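Local coordinates for protein coclaurine N-methyltransferase (Coptis japonica, PDB 6GKV) that methylates the ring nitrogen of coclaurine and related tetrahydroisoquinolines, using S-adenosyl-L-methionine as methyl donor, in plant alkaloid biosynthesis, at residues N53-L58 / A261-Y266; M61-E66 / E207-K212; M111-C116 / T138-Q143; T190-L195 / W216-G221; L222-H227 / A344-F349. All blocks are in the same frame, centred on the assembly; numbering follows the deposited sequence.

Overall arrangement
The five contacts illustrate how chemistry follows place in a fold. Interaction 5 lies deepest, two central strands of the mixed sheet joined by backbone bonds and lined by buried side chains. Interaction 4 reaches the same sheet through strand 191-197, at whose start the short strand 217-218 pairs with it, and is partly exposed. Interaction 3 is a buried helix pair centred on a histidine ring, with a leucine on its face and an aspartate at its edge; its Tyr115 reaches Glu226 in interaction 5. Interactions 1 and 2 fasten the chain around residues 53-66 to the core: the first is apolar and buried, the second partly buried, its single isoleucine lying close to the cofactor pocket. Phe264 and Leu210 tie these two to interaction 5.

Interaction 1: N53-L58 / A261-Y266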
# COMPACT_ATOMS: atom_id res chain seq x y z
N ASN A 53 -4.25 -7.44 10.24
CA ASN A 53 -4.75 -7.63 11.58
C ASN A 53 -5.36 -6.35 12.09
O ASN A 53 -6.45 -6.34 12.65
CB ASN A 53 -3.64 -8.10 12.50
CG ASN A 53 -3.23 -9.52 12.23
OD1 ASN A 53 -3.89 -10.22 11.47
ND2 ASN A 53 -2.13 -9.96 12.85
N LEU A 54 -4.66 -5.24 11.85
CA LEU A 54 -5.16 -3.96 12.29
C LEU A 54 -6.33 -3.45 11.40
O LEU A 54 -7.35 -3.02 11.93
CB LEU A 54 -4.02 -2.93 12.34
CG LEU A 54 -4.41 -1.63 13.05
CD1 LEU A 54 -5.04 -1.94 14.40
CD2 LEU A 54 -3.22 -0.71 13.20
N THR A 55 -6.20 -3.50 10.08
CA THR A 55 -7.30 -3.04 9.22
C THR A 55 -8.60 -3.77 9.57
O THR A 55 -9.67 -3.18 9.57
CB THR A 55 -7.02 -3.24 7.72
OG1 THR A 55 -6.61 -4.59 7.50
CG2 THR A 55 -5.90 -2.31 7.26
N HIS A 56 -8.49 -5.04 9.90
CA HIS A 56 -9.66 -5.86 10.16
C HIS A 56 -10.26 -5.61 11.55
O HIS A 56 -11.49 -5.59 11.71
CB HIS A 56 -9.32 -7.34 10.00
CG HIS A 56 -9.31 -7.79 8.57
ND1 HIS A 56 -8.33 -7.42 7.67
CD2 HIS A 56 -10.18 -8.55 7.87
CE1 HIS A 56 -8.60 -7.94 6.49
NE2 HIS A 56 -9.72 -8.63 6.58
N SER A 57 -9.40 -5.42 12.54
CA SER A 57 -9.89 -5.25 13.90
C SER A 57 -10.60 -3.90 14.04
O SER A 57 -11.59 -3.79 14.76
CB SER A 57 -8.75 -5.38 14.93
OG SER A 57 -7.71 -4.45 14.70
N LEU A 58 -10.10 -2.88 13.34
CA LEU A 58 -10.74 -1.57 13.36
C LEU A 58 -12.17 -1.62 12.82
O LEU A 58 -13.06 -0.91 13.33
CB LEU A 58 -9.91 -0.56 12.58
CG LEU A 58 -8.55 -0.26 13.26
CD1 LEU A 58 -7.69 0.60 12.37
CD2 LEU A 58 -8.73 0.41 14.61
N ALA A 261 1.74 4.42 5.92
CA ALA A 261 1.50 5.32 4.80
C ALA A 261 0.50 4.70 3.82
O ALA A 261 -0.23 5.43 3.15
CB ALA A 261 2.80 5.66 4.10
N SER A 262 0.43 3.37 3.78
CA SER A 262 -0.47 2.63 2.88
C SER A 262 -1.89 2.40 3.40
O SER A 262 -2.67 1.71 2.75
CB SER A 262 0.11 1.25 2.58
OG SER A 262 -0.07 0.42 3.73
N PHE A 263 -2.20 2.95 4.57
CA PHE A 263 -3.29 2.39 5.39
C PHE A 263 -4.68 2.55 4.77
O PHE A 263 -5.46 1.60 4.73
CB PHE A 263 -3.27 3.02 6.81
CG PHE A 263 -3.85 2.10 7.87
CD1 PHE A 263 -3.23 0.90 8.18
CD2 PHE A 263 -5.01 2.44 8.54
CE1 PHE A 263 -3.76 0.05 9.15
CE2 PHE A 263 -5.57 1.59 9.52
CZ PHE A 263 -4.96 0.40 9.81
N PHE A 264 -4.97 3.74 4.26
CA PHE A 264 -6.31 4.01 3.80
C PHE A 264 -6.51 3.51 2.39
O PHE A 264 -7.62 3.54 1.87
CB PHE A 264 -6.58 5.49 3.94
CG PHE A 264 -6.49 5.95 5.35
CD1 PHE A 264 -7.38 5.48 6.30
CD2 PHE A 264 -5.48 6.81 5.76
CE1 PHE A 264 -7.30 5.88 7.64
CE2 PHE A 264 -5.39 7.21 7.09
CZ PHE A 264 -6.30 6.73 8.03
N LEU A 265 -5.44 2.99 1.79
CA LEU A 265 -5.56 2.24 0.56
C LEU A 265 -6.44 1.01 0.81
O LEU A 265 -6.95 0.39 -0.13
CB LEU A 265 -4.18 1.81 0.04
CG LEU A 265 -3.17 2.92 -0.31
CD1 LEU A 265 -1.88 2.35 -0.88
CD2 LEU A 265 -3.75 3.97 -1.27
N TYR A 266 -6.61 0.66 2.09
CA TYR A 266 -7.32 -0.56 2.45
C TYR A 266 -8.74 -0.26 2.88
O TYR A 266 -9.46 -1.14 3.33
CB TYR A 266 -6.58 -1.29 3.58
CG TYR A 266 -5.31 -1.99 3.14
CD1 TYR A 266 -5.35 -3.18 2.41
CD2 TYR A 266 -4.06 -1.46 3.46
CE1 TYR A 266 -4.21 -3.83 2.01
CE2 TYR A 266 -2.87 -2.11 3.06
CZ TYR A 266 -2.96 -3.30 2.34
OH TYR A 266 -1.82 -3.96 1.95
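Thr55 OG1 lies within hydrogen-bonding distance of two backbone oxygens of the preceding turn of its own helix, Ile51 O and Gln52 O, which must share its one proton, and with the polar branch occupied there the residue turns its methyl to the loop 261-266. The first torsion divides the work: OG1 stands between the backbone N and the carbonyl carbon (chi1 51°), which puts CG2 anti to the carbonyl carbon. Thr55 CG2 lies 3.7 Å from Phe263 CE1, the two side chains sliding past each other in opposite directions, and 3.9 Å from Tyr266 CB. Phe263 is the chief projection from the loop, its outer carbons received by three side chains of one helical face. Leu58 CD1 meets the ring at its edge, near the plane, 3.7 Å from Phe263 CE2. Leu54 runs at about a right angle to the aromatic side chain, with its CG 3.9 Å from Phe263 CZ. In the fold, this joins helix 44-58 to the connection between strand 257-258 and strand 272-279 of the main sheet, a connection that contains a short 3-10 turn at 264-266. His236 touches both leucines, and Ala234 touches Leu54 and Phe263. No hydrogen bond crosses between the two segments. Tyr266 sends its hydroxyl elsewhere: Tyr266 OH is hydrogen-bonded to His276 ND1 of the second subunit, which places this apolar joint beside the interface of the homodimer.

Interaction 2: M61-E66 / E207-K212; sequences MKIATE and ELLLRK
Met61 touches Leu208 through its backbone, with Met61 O 4.3 Å from Leu208 CD1; the same carbonyl accepts a hydrogen bond from Asn205 ND2, just ahead of the segment 207-212. At Lys62 the side chain folds back until NZ lies 4.4 Å from the same Leu208 CD1, a loose contact at the surface. Ile63 carries the joint. Ile63 CG1 is anti to the carbonyl carbon (chi1 -71°) and rests 3.7 Å from Leu208 CB, while the other branch, Ile63 CG2, is 3.8 Å from Leu209 CD1, the two side chains running at about a right angle. Ile63 CD1 reaches to 3.7 Å from Lys212 NZ. An alanine here would probably open a gap over Leu208 and Leu209 and leave the end of Lys212 without its apolar neighbour. The loop thus lies on helix 206-215 close to the cofactor: the Ile63 side chain is about 7 Å from bound S-adenosyl-L-homocysteine, and Leu209 packs near Ile182, a residue of that site. Lys212 NZ is hydrogen-bonded to Ile182 O. Lys62 NZ, 5.6 Å from Lys212 NZ, probably repels it mildly. No hydrogen bond crosses the two segments, so cohesion probably rests on apolar Ile63 and on backbone bonds of Lys62 to Asn205 and Ile63 to Lys204.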
# COMPACT_ATOMS: atom_id res chain seq x y z
N MET A 61 -14.81 -2.00 15.42
CA MET A 61 -14.94 -0.99 16.46
C MET A 61 -16.06 -0.02 16.11
O MET A 61 -16.79 -0.25 15.15
CB MET A 61 -13.61 -0.26 16.66
CG MET A 61 -12.52 -1.14 17.24
SD MET A 61 -10.94 -0.31 17.52
CE MET A 61 -9.92 -1.71 18.01
N LYS A 62 -16.21 1.05 16.88
CA LYS A 62 -17.07 2.16 16.47
C LYS A 62 -16.19 3.20 15.81
O LYS A 62 -14.98 3.04 15.79
CB LYS A 62 -17.84 2.75 17.66
CG LYS A 62 -19.34 2.46 17.61
CD LYS A 62 -19.97 2.92 16.28
CE LYS A 62 -19.88 4.44 16.09
NZ LYS A 62 -20.37 4.88 14.75
N ILE A 63 -16.79 4.27 15.28
CA ILE A 63 -16.02 5.29 14.57
C ILE A 63 -14.92 5.91 15.45
O ILE A 63 -13.79 6.10 15.01
CB ILE A 63 -16.93 6.40 14.03
CG1 ILE A 63 -17.76 5.86 12.85
CG2 ILE A 63 -16.09 7.60 13.59
CD1 ILE A 63 -18.75 6.87 12.25
N ALA A 64 -15.26 6.22 16.69
CA ALA A 64 -14.29 6.79 17.63
C ALA A 64 -14.56 6.35 19.05
O ALA A 64 -15.71 6.07 19.42
CB ALA A 64 -14.31 8.30 17.55
N THR A 65 -13.49 6.28 19.83
CA THR A 65 -13.60 6.08 21.27
C THR A 65 -12.98 7.28 21.99
O THR A 65 -12.24 8.07 21.37
CB THR A 65 -12.92 4.78 21.74
OG1 THR A 65 -11.50 4.87 21.56
CG2 THR A 65 -13.46 3.59 20.97
N GLU A 66 -13.28 7.40 23.28
CA GLU A 66 -12.76 8.48 24.14
C GLU A 66 -12.95 9.86 23.52
O GLU A 66 -12.03 10.68 23.56
CB GLU A 66 -11.28 8.25 24.44
CG GLU A 66 -10.92 6.83 24.88
CD GLU A 66 -11.46 6.48 26.25
OE1 GLU A 66 -11.78 7.41 27.02
OE2 GLU A 66 -11.56 5.27 26.57
N GLU A 207 -13.74 2.33 8.04
CA GLU A 207 -14.75 1.93 7.07
C GLU A 207 -16.08 2.68 7.34
O GLU A 207 -16.72 3.17 6.40
CB GLU A 207 -14.96 0.40 7.09
CG GLU A 207 -16.10 -0.10 6.22
CD GLU A 207 -16.49 -1.55 6.52
OE1 GLU A 207 -15.60 -2.35 6.86
OE2 GLU A 207 -17.69 -1.88 6.43
N LEU A 208 -16.48 2.78 8.61
CA LEU A 208 -17.73 3.49 8.96
C LEU A 208 -17.58 5.00 8.77
O LEU A 208 -18.44 5.64 8.19
CB LEU A 208 -18.18 3.19 10.39
CG LEU A 208 -18.79 1.80 10.62
CD1 LEU A 208 -19.21 1.63 12.08
CD2 LEU A 208 -19.97 1.54 9.70
N LEU A 209 -16.46 5.55 9.22
CA LEU A 209 -16.19 6.98 9.03
C LEU A 209 -16.14 7.40 7.55
O LEU A 209 -16.74 8.41 7.17
CB LEU A 209 -14.86 7.35 9.70
CG LEU A 209 -14.58 8.84 9.69
CD1 LEU A 209 -15.75 9.56 10.36
CD2 LEU A 209 -13.31 9.15 10.40
N LEU A 210 -15.42 6.63 6.71
CA LEU A 210 -15.34 6.94 5.29
C LEU A 210 -16.66 6.67 4.55
O LEU A 210 -16.98 7.37 3.57
CB LEU A 210 -14.19 6.15 4.63
CG LEU A 210 -12.82 6.78 4.95
CD1 LEU A 210 -11.67 5.90 4.51
CD2 LEU A 210 -12.66 8.19 4.34
N ARG A 211 -17.44 5.69 5.00
CA ARG A 211 -18.78 5.52 4.44
C ARG A 211 -19.58 6.81 4.65
O ARG A 211 -20.21 7.32 3.72
CB ARG A 211 -19.51 4.32 5.06
CG ARG A 211 -20.86 3.95 4.36
CD ARG A 211 -21.44 2.63 4.89
NE ARG A 211 -20.42 1.59 5.01
CZ ARG A 211 -19.94 0.87 4.00
NH1 ARG A 211 -20.39 1.06 2.76
NH2 ARG A 211 -19.00 -0.05 4.21
N LYS A 212 -19.53 7.34 5.87
CA LYS A 212 -20.27 8.55 6.20
C LYS A 212 -19.80 9.75 5.36
O LYS A 212 -20.61 10.43 4.73
CB LYS A 212 -20.14 8.87 7.71
CG LYS A 212 -20.79 10.17 8.13
CD LYS A 212 -20.61 10.45 9.62
CE LYS A 212 -21.55 9.60 10.47
NZ LYS A 212 -21.17 9.67 11.89

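Interaction 3: M111-C116 / T138-Q143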
# COMPACT_ATOMS: atom_id res chain seq x y z
N MET A 111 2.17 24.74 3.27
CA MET A 111 1.31 23.55 3.38
C MET A 111 -0.13 23.85 2.93
O MET A 111 -0.75 23.03 2.26
CB MET A 111 1.25 23.01 4.82
CG MET A 111 2.16 21.88 5.20
SD MET A 111 2.36 20.38 4.23
CE MET A 111 0.75 20.04 3.82
N LEU A 112 -0.65 25.00 3.34
CA LEU A 112 -2.03 25.37 3.05
C LEU A 112 -2.22 25.48 1.54
O LEU A 112 -3.20 24.96 0.98
CB LEU A 112 -2.39 26.67 3.76
CG LEU A 112 -2.59 26.48 5.27
CD1 LEU A 112 -2.87 27.78 6.02
CD2 LEU A 112 -3.68 25.44 5.55
N ASP A 113 -1.27 26.14 0.88
CA ASP A 113 -1.23 26.20 -0.58
C ASP A 113 -1.19 24.81 -1.20
O ASP A 113 -1.94 24.51 -2.13
CB ASP A 113 -0.02 27.01 -1.04
CG ASP A 113 -0.28 28.50 -1.02
OD1 ASP A 113 -1.44 28.89 -0.80
OD2 ASP A 113 0.68 29.28 -1.23
N LEU A 114 -0.32 23.96 -0.67
CA LEU A 114 -0.18 22.60 -1.18
C LEU A 114 -1.48 21.78 -1.07
O LEU A 114 -1.77 20.95 -1.92
CB LEU A 114 0.98 21.89 -0.46
CG LEU A 114 1.34 20.49 -0.94
CD1 LEU A 114 1.53 20.42 -2.46
CD2 LEU A 114 2.56 19.95 -0.19
N TYR A 115 -2.26 22.02 -0.02
CA TYR A 115 -3.56 21.38 0.15
C TYR A 115 -4.51 21.77 -0.98
O TYR A 115 -5.23 20.93 -1.52
CB TYR A 115 -4.21 21.75 1.48
CG TYR A 115 -3.51 21.25 2.72
CD1 TYR A 115 -2.79 20.08 2.71
CD2 TYR A 115 -3.63 21.96 3.93
CE1 TYR A 115 -2.21 19.60 3.88
CE2 TYR A 115 -3.02 21.51 5.08
CZ TYR A 115 -2.29 20.34 5.05
OH TYR A 115 -1.67 19.90 6.20
N CYS A 116 -4.51 23.05 -1.32
CA CYS A 116 -5.39 23.57 -2.36
C CYS A 116 -5.01 23.04 -3.71
O CYS A 116 -5.86 22.79 -4.55
CB CYS A 116 -5.36 25.10 -2.38
SG CYS A 116 -5.79 25.81 -0.80
N THR A 138 -9.58 26.75 6.68
CA THR A 138 -10.86 27.40 6.38
C THR A 138 -10.65 28.84 5.96
O THR A 138 -11.08 29.25 4.89
CB THR A 138 -11.81 27.34 7.59
OG1 THR A 138 -12.30 26.01 7.75
CG2 THR A 138 -12.99 28.28 7.39
N LEU A 139 -9.96 29.61 6.80
CA LEU A 139 -9.75 31.03 6.55
C LEU A 139 -8.94 31.27 5.28
O LEU A 139 -9.17 32.23 4.54
CB LEU A 139 -9.07 31.67 7.76
CG LEU A 139 -9.83 31.39 9.05
CD1 LEU A 139 -9.16 32.02 10.30
CD2 LEU A 139 -11.28 31.86 8.88
N HIS A 140 -7.98 30.39 5.04
CA HIS A 140 -7.06 30.54 3.92
C HIS A 140 -7.79 30.30 2.60
O HIS A 140 -7.67 31.09 1.66
CB HIS A 140 -5.89 29.57 4.07
CG HIS A 140 -4.90 29.62 2.95
ND1 HIS A 140 -4.99 28.82 1.83
CD2 HIS A 140 -3.78 30.37 2.78
CE1 HIS A 140 -3.97 29.07 1.02
NE2 HIS A 140 -3.23 30.01 1.58
N VAL A 141 -8.53 29.20 2.53
CA VAL A 141 -9.32 28.88 1.35
C VAL A 141 -10.42 29.94 1.17
O VAL A 141 -10.66 30.40 0.05
CB VAL A 141 -9.95 27.47 1.45
CG1 VAL A 141 -10.99 27.24 0.35
CG2 VAL A 141 -8.87 26.41 1.39
N ALA A 142 -11.05 30.33 2.27
CA ALA A 142 -12.10 31.34 2.21
C ALA A 142 -11.54 32.60 1.58
O ALA A 142 -12.20 33.22 0.75
CB ALA A 142 -12.66 31.65 3.60
N GLN A 143 -10.32 32.96 1.97
CA GLN A 143 -9.85 34.29 1.65
C GLN A 143 -9.73 34.55 0.18
O GLN A 143 -10.53 35.33 -0.34
CB GLN A 143 -8.54 34.61 2.38
CG GLN A 143 -8.91 35.52 3.53
CD GLN A 143 -7.77 36.03 4.35
OE1 GLN A 143 -7.51 35.52 5.43
NE2 GLN A 143 -7.14 37.10 3.87
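His140 holds CG anti to its backbone N (chi1 179°), projecting the imidazole from helix 136-143 toward Leu112. Leu112 CB sits over the centre of one ring face, 3.8 Å from the centroid of the His140 ring, a CH-pi contact almost exactly on the ring normal. At the ring edge Asp113 OD1 approaches to 3.1 Å from His140 CE1 and 3.2 Å from its NE2, the carboxylate turned 57° from the ring plane. Cys116 SG also comes at the edge, 4.1 Å from His140 ND1, and packs 3.8 Å from Val141 CG2. The two helices, crossing at -62°, flank strand 126-130 in sequence; the glycine-bearing turn between that strand and helix 136-143, with SAH-binding Gly133, is consistent with a Rossmann-like methyltransferase. An alanine in place of His140 would probably open a gap beneath Leu112 CB and leave Asp113 OD1 without its edge neighbour. Buried here, His140 ND1 has no polar partner in the model.

Interaction 4: T190-L195 / W216-G221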
# COMPACT_ATOMS: atom_id res chain seq x y z
N THR A 190 -24.07 18.52 1.12
CA THR A 190 -23.19 17.84 0.17
C THR A 190 -22.22 18.82 -0.51
O THR A 190 -22.64 19.87 -1.00
CB THR A 190 -24.04 17.09 -0.86
OG1 THR A 190 -24.50 15.87 -0.28
CG2 THR A 190 -23.25 16.77 -2.07
N TYR A 191 -20.93 18.46 -0.54
CA TYR A 191 -19.84 19.41 -0.83
C TYR A 191 -18.87 18.98 -1.95
O TYR A 191 -18.59 17.80 -2.09
CB TYR A 191 -19.02 19.67 0.44
CG TYR A 191 -19.79 20.25 1.61
CD1 TYR A 191 -20.50 19.43 2.49
CD2 TYR A 191 -19.81 21.62 1.85
CE1 TYR A 191 -21.20 19.94 3.55
CE2 TYR A 191 -20.50 22.15 2.91
CZ TYR A 191 -21.19 21.31 3.77
OH TYR A 191 -21.88 21.84 4.84
N ASP A 192 -18.34 19.93 -2.72
CA ASP A 192 -17.44 19.60 -3.84
C ASP A 192 -16.09 19.12 -3.36
O ASP A 192 -15.39 18.36 -4.05
CB ASP A 192 -17.21 20.80 -4.76
CG ASP A 192 -18.48 21.31 -5.40
OD1 ASP A 192 -19.38 20.50 -5.71
OD2 ASP A 192 -18.57 22.55 -5.57
N ARG A 193 -15.68 19.60 -2.20
CA ARG A 193 -14.39 19.21 -1.68
C ARG A 193 -14.43 19.14 -0.17
O ARG A 193 -14.85 20.07 0.51
CB ARG A 193 -13.31 20.15 -2.18
CG ARG A 193 -12.60 19.57 -3.42
CD ARG A 193 -12.30 20.62 -4.46
NE ARG A 193 -11.72 20.07 -5.68
CZ ARG A 193 -12.42 19.53 -6.68
NH1 ARG A 193 -13.74 19.45 -6.61
NH2 ARG A 193 -11.79 19.09 -7.75
N ILE A 194 -14.03 17.97 0.32
CA ILE A 194 -13.94 17.72 1.73
C ILE A 194 -12.49 17.56 2.09
O ILE A 194 -11.78 16.72 1.53
CB ILE A 194 -14.71 16.47 2.14
CG1 ILE A 194 -16.17 16.62 1.71
CG2 ILE A 194 -14.59 16.25 3.66
CD1 ILE A 194 -16.96 15.35 1.87
N LEU A 195 -12.05 18.38 3.02
CA LEU A 195 -10.67 18.39 3.45
C LEU A 195 -10.59 17.86 4.87
O LEU A 195 -11.30 18.32 5.74
CB LEU A 195 -10.11 19.80 3.38
CG LEU A 195 -10.26 20.43 2.00
CD1 LEU A 195 -9.96 21.91 2.07
CD2 LEU A 195 -9.31 19.76 1.04
N TRP A 216 -21.28 12.63 1.95
CA TRP A 216 -21.21 14.09 1.92
C TRP A 216 -20.45 14.64 0.71
O TRP A 216 -20.29 15.86 0.58
CB TRP A 216 -20.55 14.61 3.19
CG TRP A 216 -21.23 14.20 4.44
CD1 TRP A 216 -22.52 13.82 4.58
CD2 TRP A 216 -20.65 14.12 5.74
NE1 TRP A 216 -22.79 13.51 5.88
CE2 TRP A 216 -21.64 13.69 6.63
CE3 TRP A 216 -19.36 14.38 6.25
CZ2 TRP A 216 -21.42 13.50 7.99
CZ3 TRP A 216 -19.13 14.20 7.60
CH2 TRP A 216 -20.15 13.76 8.45
N ILE A 217 -19.97 13.75 -0.15
CA ILE A 217 -19.26 14.17 -1.36
C ILE A 217 -20.26 14.41 -2.50
O ILE A 217 -21.12 13.58 -2.74
CB ILE A 217 -18.22 13.12 -1.83
CG1 ILE A 217 -17.13 12.90 -0.78
CG2 ILE A 217 -17.54 13.57 -3.11
CD1 ILE A 217 -16.06 11.87 -1.22
N SER A 218 -20.13 15.55 -3.17
CA SER A 218 -20.95 15.84 -4.34
C SER A 218 -20.53 14.93 -5.47
O SER A 218 -19.46 14.32 -5.41
CB SER A 218 -20.83 17.31 -4.79
OG SER A 218 -21.38 18.21 -3.85
N LYS A 219 -21.38 14.84 -6.49
CA LYS A 219 -20.96 14.22 -7.74
C LYS A 219 -19.71 14.93 -8.22
O LYS A 219 -19.64 16.16 -8.21
CB LYS A 219 -22.08 14.29 -8.78
CG LYS A 219 -22.33 12.99 -9.55
CD LYS A 219 -23.40 13.22 -10.62
CE LYS A 219 -23.33 12.25 -11.78
NZ LYS A 219 -24.46 12.53 -12.75
N ASP A 220 -18.71 14.13 -8.60
CA ASP A 220 -17.43 14.66 -9.07
C ASP A 220 -16.73 15.51 -8.02
O ASP A 220 -15.91 16.37 -8.34
CB ASP A 220 -17.62 15.48 -10.35
CG ASP A 220 -18.26 14.67 -11.47
OD1 ASP A 220 -18.75 13.54 -11.22
OD2 ASP A 220 -18.26 15.18 -12.61
N GLY A 221 -17.07 15.27 -6.76
CA GLY A 221 -16.39 15.91 -5.66
C GLY A 221 -15.19 15.09 -5.24
O GLY A 221 -15.11 13.90 -5.56
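Tyr191 and Ile217 sit opposite each other in a short parallel bridge, yet their side chains diverge. The backbone does the joining: Tyr191 N gives a hydrogen bond of 2.9 Å to Trp216 O, and Ser218 N one of 2.9 Å to Tyr191 O. Ile194 leans across at an oblique angle to Ile217, its CD1 3.6 Å from Ile217 CG1. Ile194 CD1 also lies 3.9 Å from Trp216 CB, while the indole runs off toward Leu130 and Met187. Ser218 points back at the other segment, where its OG is packed closely against Thr190 CG2 at 3.0 Å and is flanked by Asp192 OD1 at 3.6 Å. A type II turn from Ser218 brings Gly221 CA to within 3.1 Å of Asp192 O, a spot where a side chain would crowd the carbonyls of Tyr191 and Asp192. Strand 191-197, helix 206-215 and the parallel neighbour 221-230 form a beta-alpha-beta crossover, characteristic of the Rossmann-like methyltransferase fold, and this contact joins the strand's start to the crossover's return.

Interaction 5: L222-H227 / A344-F349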
# COMPACT_ATOMS: atom_id res chain seq x y z
N LEU A 222 -14.26 15.71 -4.52
CA LEU A 222 -13.07 15.02 -4.03
C LEU A 222 -12.98 15.05 -2.52
O LEU A 222 -13.56 15.91 -1.86
CB LEU A 222 -11.80 15.62 -4.63
CG LEU A 222 -11.83 15.70 -6.16
CD1 LEU A 222 -10.54 16.23 -6.73
CD2 LEU A 222 -12.17 14.34 -6.74
N LEU A 223 -12.26 14.07 -1.99
CA LEU A 223 -11.88 14.00 -0.59
C LEU A 223 -10.35 14.08 -0.49
O LEU A 223 -9.65 13.23 -1.03
CB LEU A 223 -12.37 12.70 0.05
CG LEU A 223 -11.78 12.46 1.44
CD1 LEU A 223 -12.21 13.58 2.37
CD2 LEU A 223 -12.16 11.09 2.03
N PHE A 224 -9.84 15.12 0.18
CA PHE A 224 -8.39 15.19 0.41
C PHE A 224 -8.05 14.92 1.88
O PHE A 224 -8.60 15.55 2.80
CB PHE A 224 -7.83 16.54 -0.01
CG PHE A 224 -6.36 16.68 0.30
CD1 PHE A 224 -5.40 16.05 -0.48
CD2 PHE A 224 -5.94 17.43 1.39
CE1 PHE A 224 -4.05 16.18 -0.18
CE2 PHE A 224 -4.59 17.55 1.69
CZ PHE A 224 -3.64 16.92 0.90
N LEU A 225 -7.12 13.99 2.10
CA LEU A 225 -6.74 13.56 3.45
C LEU A 225 -5.26 13.72 3.76
O LEU A 225 -4.42 13.32 2.99
CB LEU A 225 -7.12 12.10 3.65
CG LEU A 225 -6.61 11.46 4.94
CD1 LEU A 225 -7.31 12.10 6.09
CD2 LEU A 225 -6.87 9.96 4.92
N GLU A 226 -4.95 14.29 4.93
CA GLU A 226 -3.60 14.23 5.47
C GLU A 226 -3.61 13.49 6.81
O GLU A 226 -4.44 13.76 7.69
CB GLU A 226 -3.01 15.63 5.66
CG GLU A 226 -1.56 15.62 6.18
CD GLU A 226 -1.01 17.01 6.52
OE1 GLU A 226 -0.60 17.74 5.59
OE2 GLU A 226 -1.00 17.39 7.70
N HIS A 227 -2.69 12.53 6.95
CA HIS A 227 -2.48 11.88 8.22
C HIS A 227 -1.01 11.64 8.42
O HIS A 227 -0.30 11.34 7.47
CB HIS A 227 -3.22 10.55 8.31
CG HIS A 227 -2.81 9.56 7.27
ND1 HIS A 227 -1.88 8.57 7.52
CD2 HIS A 227 -3.21 9.39 5.99
CE1 HIS A 227 -1.73 7.83 6.44
NE2 HIS A 227 -2.52 8.30 5.50
N ALA A 344 4.42 12.16 6.94
CA ALA A 344 3.09 12.58 6.54
C ALA A 344 2.66 12.01 5.19
O ALA A 344 3.42 11.99 4.21
CB ALA A 344 3.01 14.10 6.51
N SER A 345 1.41 11.54 5.15
CA SER A 345 0.80 10.97 3.95
C SER A 345 -0.37 11.79 3.45
O SER A 345 -1.27 12.16 4.23
CB SER A 345 0.33 9.54 4.25
OG SER A 345 -0.41 8.99 3.18
N HIS A 346 -0.38 12.08 2.15
CA HIS A 346 -1.52 12.73 1.49
C HIS A 346 -2.25 11.79 0.52
O HIS A 346 -1.65 11.26 -0.43
CB HIS A 346 -1.07 13.98 0.74
CG HIS A 346 -0.65 15.11 1.63
ND1 HIS A 346 -0.08 16.27 1.15
CD2 HIS A 346 -0.72 15.25 2.97
CE1 HIS A 346 0.19 17.08 2.16
NE2 HIS A 346 -0.20 16.49 3.27
N VAL A 347 -3.55 11.63 0.73
CA VAL A 347 -4.37 10.82 -0.14
C VAL A 347 -5.51 11.61 -0.77
O VAL A 347 -6.27 12.30 -0.07
CB VAL A 347 -4.96 9.61 0.59
CG1 VAL A 347 -5.54 8.64 -0.41
CG2 VAL A 347 -3.90 8.93 1.45
N LEU A 348 -5.65 11.51 -2.10
CA LEU A 348 -6.77 12.14 -2.79
C LEU A 348 -7.76 11.05 -3.20
O LEU A 348 -7.39 10.08 -3.86
CB LEU A 348 -6.30 12.96 -3.99
CG LEU A 348 -7.36 13.79 -4.73
CD1 LEU A 348 -8.00 14.83 -3.83
CD2 LEU A 348 -6.81 14.44 -6.00
N PHE A 349 -9.01 11.20 -2.78
CA PHE A 349 -10.07 10.24 -3.09
C PHE A 349 -11.15 10.87 -3.96
O PHE A 349 -11.48 12.05 -3.79
CB PHE A 349 -10.78 9.73 -1.82
CG PHE A 349 -9.90 9.01 -0.84
CD1 PHE A 349 -9.68 7.65 -0.96
CD2 PHE A 349 -9.38 9.68 0.28
CE1 PHE A 349 -8.91 6.97 -0.02
CE2 PHE A 349 -8.62 9.02 1.24
CZ PHE A 349 -8.38 7.66 1.10
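Phe224 drives its ring edge into the face of His346, a T-shaped pair with centroids 5.0 Å apart and planes at 70°. His346 is held in turn from its rim: NE2 gives a hydrogen bond of 2.7 Å to the anti lone pair of Glu226 OE1, with carboxylate and imidazole nearly coplanar, which should fix the ring's rotation. Farther along the same face, Leu348 CD1 fits between Leu222 CB (4.0 Å) and Phe224 CB (4.2 Å). The other face has its own relief. Phe349 lies beside Leu223, with Phe349 CD2 3.6 Å from Leu223 CD2, while Leu225 CD2 meets its edge and Val347 CG1 overlies one face near the rim. Ser345 CB lies over one face of the His227 ring, toward its rim, 3.7 Å from the ring centroid. Six backbone hydrogen bonds keep this antiparallel register. Strands 191-197 and 272-279 flank the pair; helix 104-118 covers the Phe224 side, Tyr115 OH bonding Glu226 OE1 and Arg118 NH1 bonding His346 ND1, while Phe264 packs on the side of Leu225 and His227.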